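Local coordinates for protein jasmonate-induced oxygenase 2 (Arabidopsis thaliana, PDB 6LSV) that oxidises the stress hormone jasmonate to 12-hydroxyjasmonate, using iron, molecular oxygen and 2-oxoglutarate, and so acts within jasmonate defence signalling, at residues Y111-R124 with L133-P145. Residues are numbered along the deposited sequence; the frame is centred on the assembly and turned at random.
With JAA ({(1R,2R)-3-oxo-2-[(2Z)-pent-2-en-1-yl]cyclopentyl}acetic acid), chain D.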
loop_
_atom_site.group_PDB
_atom_site.type_symbol
_atom_site.label_atom_id
_atom_site.label_comp_id
_atom_site.label_asym_id
_atom_site.label_seq_id
_atom_site.Cartn_x
_atom_site.Cartn_y
_atom_site.Cartn_z
ATOM N N TYR A 111 18.989 10.655 2.604
ATOM C CA TYR A 111 17.619 10.688 2.105
ATOM C C TYR A 111 16.584 10.560 3.218
ATOM O O TYR A 111 15.396 10.383 2.928
ATOM C CB TYR A 111 17.405 9.572 1.083
ATOM C CG TYR A 111 18.148 9.751 -0.219
ATOM C CD1 TYR A 111 18.020 10.914 -0.962
ATOM C CD2 TYR A 111 18.956 8.736 -0.719
ATOM C CE1 TYR A 111 18.687 11.068 -2.156
ATOM C CE2 TYR A 111 19.626 8.881 -1.910
ATOM C CZ TYR A 111 19.489 10.049 -2.626
ATOM O OH TYR A 111 20.159 10.201 -3.819
ATOM N N SER A 112 17.020 10.640 4.477
ATOM C CA SER A 112 16.144 10.486 5.635
ATOM C C SER A 112 14.861 11.297 5.483
ATOM O O SER A 112 14.890 12.479 5.121
ATOM C CB SER A 112 16.870 10.918 6.907
ATOM O OG SER A 112 16.210 10.383 8.041
ATOM N N ASN A 113 13.724 10.644 5.738
ATOM C CA ASN A 113 12.442 11.325 5.648
ATOM C C ASN A 113 12.091 11.958 6.990
ATOM O O ASN A 113 12.734 11.708 8.009
ATOM C CB ASN A 113 11.343 10.368 5.180
ATOM C CG ASN A 113 10.927 9.355 6.241
ATOM O OD1 ASN A 113 11.646 9.086 7.203
ATOM N ND2 ASN A 113 9.748 8.772 6.051
ATOM N N SER A 114 11.053 12.782 6.977
ATOM C CA SER A 114 10.594 13.527 8.139
ATOM C C SER A 114 9.070 13.484 8.146
ATOM O O SER A 114 8.454 13.259 7.105
ATOM C CB SER A 114 11.090 14.978 8.109
ATOM O OG SER A 114 10.152 15.811 7.455
ATOM N N PRO A 115 8.443 13.696 9.311
ATOM C CA PRO A 115 6.992 13.425 9.416
ATOM C C PRO A 115 6.083 14.399 8.667
ATOM O O PRO A 115 4.877 14.127 8.591
ATOM C CB PRO A 115 6.728 13.492 10.928
ATOM C CG PRO A 115 8.076 13.409 11.580
ATOM C CD PRO A 115 9.053 13.984 10.619
ATOM N N ARG A 116 6.583 15.507 8.110
ATOM C CA ARG A 116 5.666 16.458 7.487
ATOM C C ARG A 116 5.401 16.166 6.011
ATOM O O ARG A 116 4.337 16.534 5.501
ATOM C CB ARG A 116 6.172 17.895 7.652
ATOM C CG ARG A 116 5.080 18.931 7.389
ATOM C CD ARG A 116 3.997 18.870 8.473
ATOM N NE ARG A 116 2.650 18.724 7.918
ATOM C CZ ARG A 116 1.540 19.189 8.488
ATOM N NH1 ARG A 116 0.368 18.999 7.898
ATOM N NH2 ARG A 116 1.594 19.841 9.644
ATOM N N THR A 117 6.324 15.506 5.307
ATOM C CA THR A 117 6.037 14.987 3.976
ATOM C C THR A 117 6.292 13.496 3.833
ATOM O O THR A 117 5.785 12.893 2.878
ATOM C CB THR A 117 6.859 15.722 2.902
ATOM O OG1 THR A 117 8.239 15.356 3.013
ATOM C CG2 THR A 117 6.719 17.233 3.037
ATOM N N TYR A 118 7.070 12.892 4.738
ATOM C CA TYR A 118 7.384 11.467 4.734
ATOM C C TYR A 118 8.186 11.058 3.503
ATOM O O TYR A 118 8.567 9.889 3.372
ATOM C CB TYR A 118 6.102 10.631 4.836
ATOM C CG TYR A 118 5.672 10.332 6.255
ATOM C CD1 TYR A 118 6.200 9.252 6.947
ATOM C CD2 TYR A 118 4.736 11.133 6.903
ATOM C CE1 TYR A 118 5.807 8.973 8.247
ATOM C CE2 TYR A 118 4.338 10.863 8.201
ATOM C CZ TYR A 118 4.876 9.781 8.866
ATOM O OH TYR A 118 4.481 9.508 10.154
ATOM N N GLU A 119 8.456 12.004 2.603
ATOM C CA GLU A 119 9.209 11.694 1.394
ATOM C C GLU A 119 10.634 11.299 1.748
ATOM O O GLU A 119 11.311 11.991 2.514
ATOM C CB GLU A 119 9.232 12.897 0.449
ATOM C CG GLU A 119 7.907 13.240 -0.196
ATOM C CD GLU A 119 7.926 14.616 -0.835
ATOM O OE1 GLU A 119 8.023 15.615 -0.094
ATOM O OE2 GLU A 119 7.858 14.701 -2.079
ATOM N N GLY A 120 11.089 10.177 1.191
ATOM C CA GLY A 120 12.474 9.774 1.299
ATOM C C GLY A 120 12.622 8.434 2.000
ATOM O O GLY A 120 11.746 7.564 1.910
ATOM N N TYR A 121 13.744 8.287 2.697
ATOM C CA TYR A 121 14.142 7.037 3.330
ATOM C C TYR A 121 13.597 7.007 4.754
ATOM O O TYR A 121 13.974 7.841 5.585
ATOM C CB TYR A 121 15.666 6.927 3.307
ATOM C CG TYR A 121 16.265 5.728 4.001
ATOM C CD1 TYR A 121 15.845 4.439 3.699
ATOM C CD2 TYR A 121 17.287 5.885 4.928
ATOM C CE1 TYR A 121 16.409 3.341 4.325
ATOM C CE2 TYR A 121 17.859 4.797 5.557
ATOM C CZ TYR A 121 17.417 3.528 5.254
ATOM O OH TYR A 121 17.984 2.444 5.884
ATOM N N GLY A 122 12.706 6.050 5.035
ATOM C CA GLY A 122 12.021 6.001 6.307
ATOM C C GLY A 122 12.130 4.640 6.968
ATOM O O GLY A 122 12.412 3.628 6.327
ATOM N N SER A 123 11.896 4.637 8.284
ATOM C CA SER A 123 11.865 3.401 9.060
ATOM C C SER A 123 10.671 3.282 9.994
ATOM O O SER A 123 10.501 2.222 10.605
ATOM C CB SER A 123 13.150 3.248 9.886
ATOM O OG SER A 123 14.169 2.638 9.111
ATOM N N ARG A 124 9.837 4.309 10.130
ATOM C CA ARG A 124 8.655 4.213 10.971
ATOM C C ARG A 124 7.544 5.061 10.369
ATOM O O ARG A 124 7.775 5.909 9.502
ATOM C CB ARG A 124 8.950 4.649 12.415
ATOM C CG ARG A 124 9.073 6.154 12.599
ATOM C CD ARG A 124 9.389 6.517 14.039
ATOM N NE ARG A 124 8.177 6.665 14.839
ATOM C CZ ARG A 124 8.127 6.521 16.160
ATOM N NH1 ARG A 124 9.223 6.224 16.844
ATOM N NH2 ARG A 124 6.975 6.672 16.797
ATOM N N LEU A 133 7.430 -0.761 17.028
ATOM C CA LEU A 133 7.925 -0.531 15.682
ATOM C C LEU A 133 7.829 -1.802 14.849
ATOM O O LEU A 133 7.740 -2.916 15.375
ATOM C CB LEU A 133 9.370 -0.029 15.707
ATOM C CG LEU A 133 9.555 1.293 16.447
ATOM C CD1 LEU A 133 11.022 1.670 16.495
ATOM C CD2 LEU A 133 8.735 2.384 15.780
ATOM N N ASP A 134 7.855 -1.616 13.533
ATOM C CA ASP A 134 7.786 -2.715 12.587
ATOM C C ASP A 134 9.172 -3.038 12.041
ATOM O O ASP A 134 10.055 -2.176 11.978
ATOM C CB ASP A 134 6.829 -2.383 11.442
ATOM C CG ASP A 134 5.380 -2.334 11.893
ATOM O OD1 ASP A 134 5.072 -2.881 12.974
ATOM O OD2 ASP A 134 4.552 -1.743 11.168
ATOM N N TRP A 135 9.355 -4.296 11.645
ATOM C CA TRP A 135 10.651 -4.776 11.168
ATOM C C TRP A 135 10.781 -4.512 9.668
ATOM O O TRP A 135 10.815 -5.423 8.839
ATOM C CB TRP A 135 10.824 -6.255 11.486
ATOM C CG TRP A 135 12.259 -6.699 11.439
ATOM C CD1 TRP A 135 12.884 -7.357 10.419
ATOM C CD2 TRP A 135 13.249 -6.505 12.456
ATOM N NE1 TRP A 135 14.199 -7.588 10.740
ATOM C CE2 TRP A 135 14.449 -7.073 11.984
ATOM C CE3 TRP A 135 13.236 -5.903 13.718
ATOM C CZ2 TRP A 135 15.625 -7.060 12.733
ATOM C CZ3 TRP A 135 14.405 -5.892 14.459
ATOM C CH2 TRP A 135 15.581 -6.467 13.966
ATOM N N SER A 136 10.865 -3.228 9.328
ATOM C CA SER A 136 11.017 -2.864 7.928
ATOM C C SER A 136 11.551 -1.447 7.814
ATOM O O SER A 136 11.289 -0.594 8.668
ATOM C CB SER A 136 9.692 -2.968 7.163
ATOM O OG SER A 136 8.620 -2.433 7.918
ATOM N N ASP A 137 12.309 -1.220 6.748
ATOM C CA ASP A 137 12.628 0.102 6.240
ATOM C C ASP A 137 11.830 0.321 4.963
ATOM O O ASP A 137 11.331 -0.629 4.353
ATOM C CB ASP A 137 14.128 0.247 5.963
ATOM C CG ASP A 137 14.978 0.004 7.198
ATOM O OD1 ASP A 137 14.521 0.329 8.314
ATOM O OD2 ASP A 137 16.102 -0.519 7.052
ATOM N N TYR A 138 11.705 1.578 4.552
ATOM C CA TYR A 138 10.904 1.868 3.374
ATOM C C TYR A 138 11.390 3.154 2.725
ATOM O O TYR A 138 12.134 3.938 3.321
ATOM C CB TYR A 138 9.413 1.970 3.725
ATOM C CG TYR A 138 9.070 3.172 4.573
ATOM C CD1 TYR A 138 8.722 4.381 3.986
ATOM C CD2 TYR A 138 9.094 3.097 5.962
ATOM C CE1 TYR A 138 8.412 5.484 4.755
ATOM C CE2 TYR A 138 8.785 4.196 6.742
ATOM C CZ TYR A 138 8.445 5.389 6.133
ATOM O OH TYR A 138 8.136 6.495 6.897
ATOM N N TYR A 139 10.949 3.361 1.482
ATOM C CA TYR A 139 11.138 4.613 0.764
ATOM C C TYR A 139 9.790 5.105 0.265
ATOM O O TYR A 139 8.935 4.311 -0.132
ATOM C CB TYR A 139 12.100 4.462 -0.422
ATOM C CG TYR A 139 12.782 5.757 -0.788
ATOM C CD1 TYR A 139 12.141 6.705 -1.575
ATOM C CD2 TYR A 139 14.059 6.041 -0.329
ATOM C CE1 TYR A 139 12.760 7.898 -1.902
ATOM C CE2 TYR A 139 14.686 7.229 -0.650
ATOM C CZ TYR A 139 14.033 8.152 -1.435
ATOM O OH TYR A 139 14.657 9.334 -1.751
ATOM N N PHE A 140 9.604 6.422 0.278
ATOM C CA PHE A 140 8.338 7.021 -0.127
ATOM C C PHE A 140 8.609 8.213 -1.034
ATOM O O PHE A 140 9.490 9.029 -0.745
ATOM C CB PHE A 140 7.527 7.446 1.103
ATOM C CG PHE A 140 6.198 8.065 0.780
ATOM C CD1 PHE A 140 5.182 7.309 0.217
ATOM C CD2 PHE A 140 5.960 9.404 1.052
ATOM C CE1 PHE A 140 3.955 7.880 -0.071
ATOM C CE2 PHE A 140 4.737 9.980 0.763
ATOM C CZ PHE A 140 3.733 9.219 0.201
ATOM N N LEU A 141 7.862 8.303 -2.135
ATOM C CA LEU A 141 8.001 9.403 -3.079
ATOM C C LEU A 141 6.678 9.595 -3.807
ATOM O O LEU A 141 5.843 8.688 -3.867
ATOM C CB LEU A 141 9.142 9.155 -4.082
ATOM C CG LEU A 141 9.068 7.928 -5.004
ATOM C CD1 LEU A 141 8.363 8.238 -6.325
ATOM C CD2 LEU A 141 10.460 7.361 -5.267
ATOM N N HIS A 142 6.501 10.786 -4.370
ATOM C CA HIS A 142 5.309 11.124 -5.132
ATOM C C HIS A 142 5.575 11.006 -6.629
ATOM O O HIS A 142 6.687 11.257 -7.102
ATOM C CB HIS A 142 4.839 12.542 -4.811
ATOM C CG HIS A 142 4.237 12.688 -3.449
ATOM N ND1 HIS A 142 2.993 12.185 -3.128
ATOM C CD2 HIS A 142 4.702 13.283 -2.326
ATOM C CE1 HIS A 142 2.722 12.462 -1.866
ATOM N NE2 HIS A 142 3.742 13.128 -1.356
ATOM N N LEU A 143 4.538 10.623 -7.371
ATOM C CA LEU A 143 4.565 10.594 -8.831
ATOM C C LEU A 143 3.610 11.594 -9.464
ATOM O O LEU A 143 3.976 12.264 -10.430
ATOM C CB LEU A 143 4.232 9.190 -9.346
ATOM C CG LEU A 143 5.149 8.066 -8.865
ATOM C CD1 LEU A 143 4.352 6.789 -8.673
ATOM C CD2 LEU A 143 6.290 7.851 -9.841
ATOM N N LEU A 144 2.394 11.708 -8.938
ATOM C CA LEU A 144 1.430 12.717 -9.343
ATOM C C LEU A 144 0.777 13.286 -8.094
ATOM O O LEU A 144 0.652 12.581 -7.084
ATOM C CB LEU A 144 0.354 12.137 -10.274
ATOM C CG LEU A 144 0.806 11.687 -11.661
ATOM C CD1 LEU A 144 -0.331 10.956 -12.341
ATOM C CD2 LEU A 144 1.263 12.877 -12.490
ATOM N N PRO A 145 0.351 14.560 -8.123
ATOM C CA PRO A 145 0.430 15.524 -9.229
ATOM C C PRO A 145 1.857 16.016 -9.492
ATOM O O PRO A 145 2.752 15.762 -8.683
ATOM C CB PRO A 145 -0.469 16.666 -8.753
ATOM C CG PRO A 145 -0.378 16.606 -7.270
ATOM C CD PRO A 145 -0.303 15.141 -6.938
HETATM O O01 JAA D . 4.340 5.605 4.034
HETATM O O02 JAA D . -0.434 8.913 1.434
HETATM O O03 JAA D . -0.282 10.021 3.298
HETATM C C04 JAA D . 1.614 7.386 3.132
HETATM C C05 JAA D . 2.172 6.120 3.987
HETATM C C06 JAA D . 2.496 8.569 3.609
HETATM C C07 JAA D . 3.586 8.006 4.244
HETATM C C08 JAA D . 3.444 6.381 4.071
HETATM C C09 JAA D . 1.926 4.744 3.226
HETATM C C10 JAA D . 0.237 7.655 3.399
HETATM C C11 JAA D . 0.548 4.183 3.583
HETATM C C12 JAA D . -0.183 8.934 2.669
HETATM C C13 JAA D . 0.382 2.927 3.953
HETATM C C14 JAA D . 1.564 1.966 4.048
HETATM C C15 JAA D . 1.570 1.298 5.423
HETATM O O HOH W 1 8.631 12.606 -3.655
HETATM O O HOH W 2 8.459 0.303 9.029
HETATM O O HOH W 3 7.791 1.101 12.425
#
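Two tyrosines of strand 137-144 lie down over two glycines of strand 120-122, one on each face of the sheet, a neat example of aromatic bulk fitted to bare backbone. Tyr138 covers Gly122, whose CA sits 3.8 Å from the ring centroid; Tyr139 covers Gly120 on the other face in the same CH-pi manner. The Tyr138 ring is swung across its neighbour by a first torsion that sets CG between backbone N and carbonyl carbon (chi1 68°), and the carbonyl carbon of Gly122 lies over the same ring face, toward the rim. Its hydroxyl then reaches a polar notch: Tyr138 OH donates to Arg124 O at 2.7 Å and accepts from Asn113 ND2 at 2.9 Å. That amide stands steeply to the ring, 77° between planes, and ND2 also holds Tyr118 O, so Asn113 pins the loop to the strand. Between the two tyrosine rings runs an antiparallel ladder, with hydrogen-bonded pairs at Gly120-Phe140 and Gly122-Tyr138. At one end Asp137 OD1 receives Val10 N; at the other, a water links Glu119 OE2 to His142 N. Phe140 and Tyr118 shape the jasmonate pocket: Phe140 lays a ring face on the cyclopentanone, CZ 3.7 Å from C06 of the ligand, while Tyr118 CB comes equally close to C07. Strand 120-122 forms an outer edge of the main sheet in the double-stranded beta-helix (jelly-roll) fold of 2-oxoglutarate-dependent oxygenases; strand 137-144 lies between it and strand 204-212, which carries the jasmonate-binding Arg208, while helix 161-186 packs against Tyr111 and Leu144.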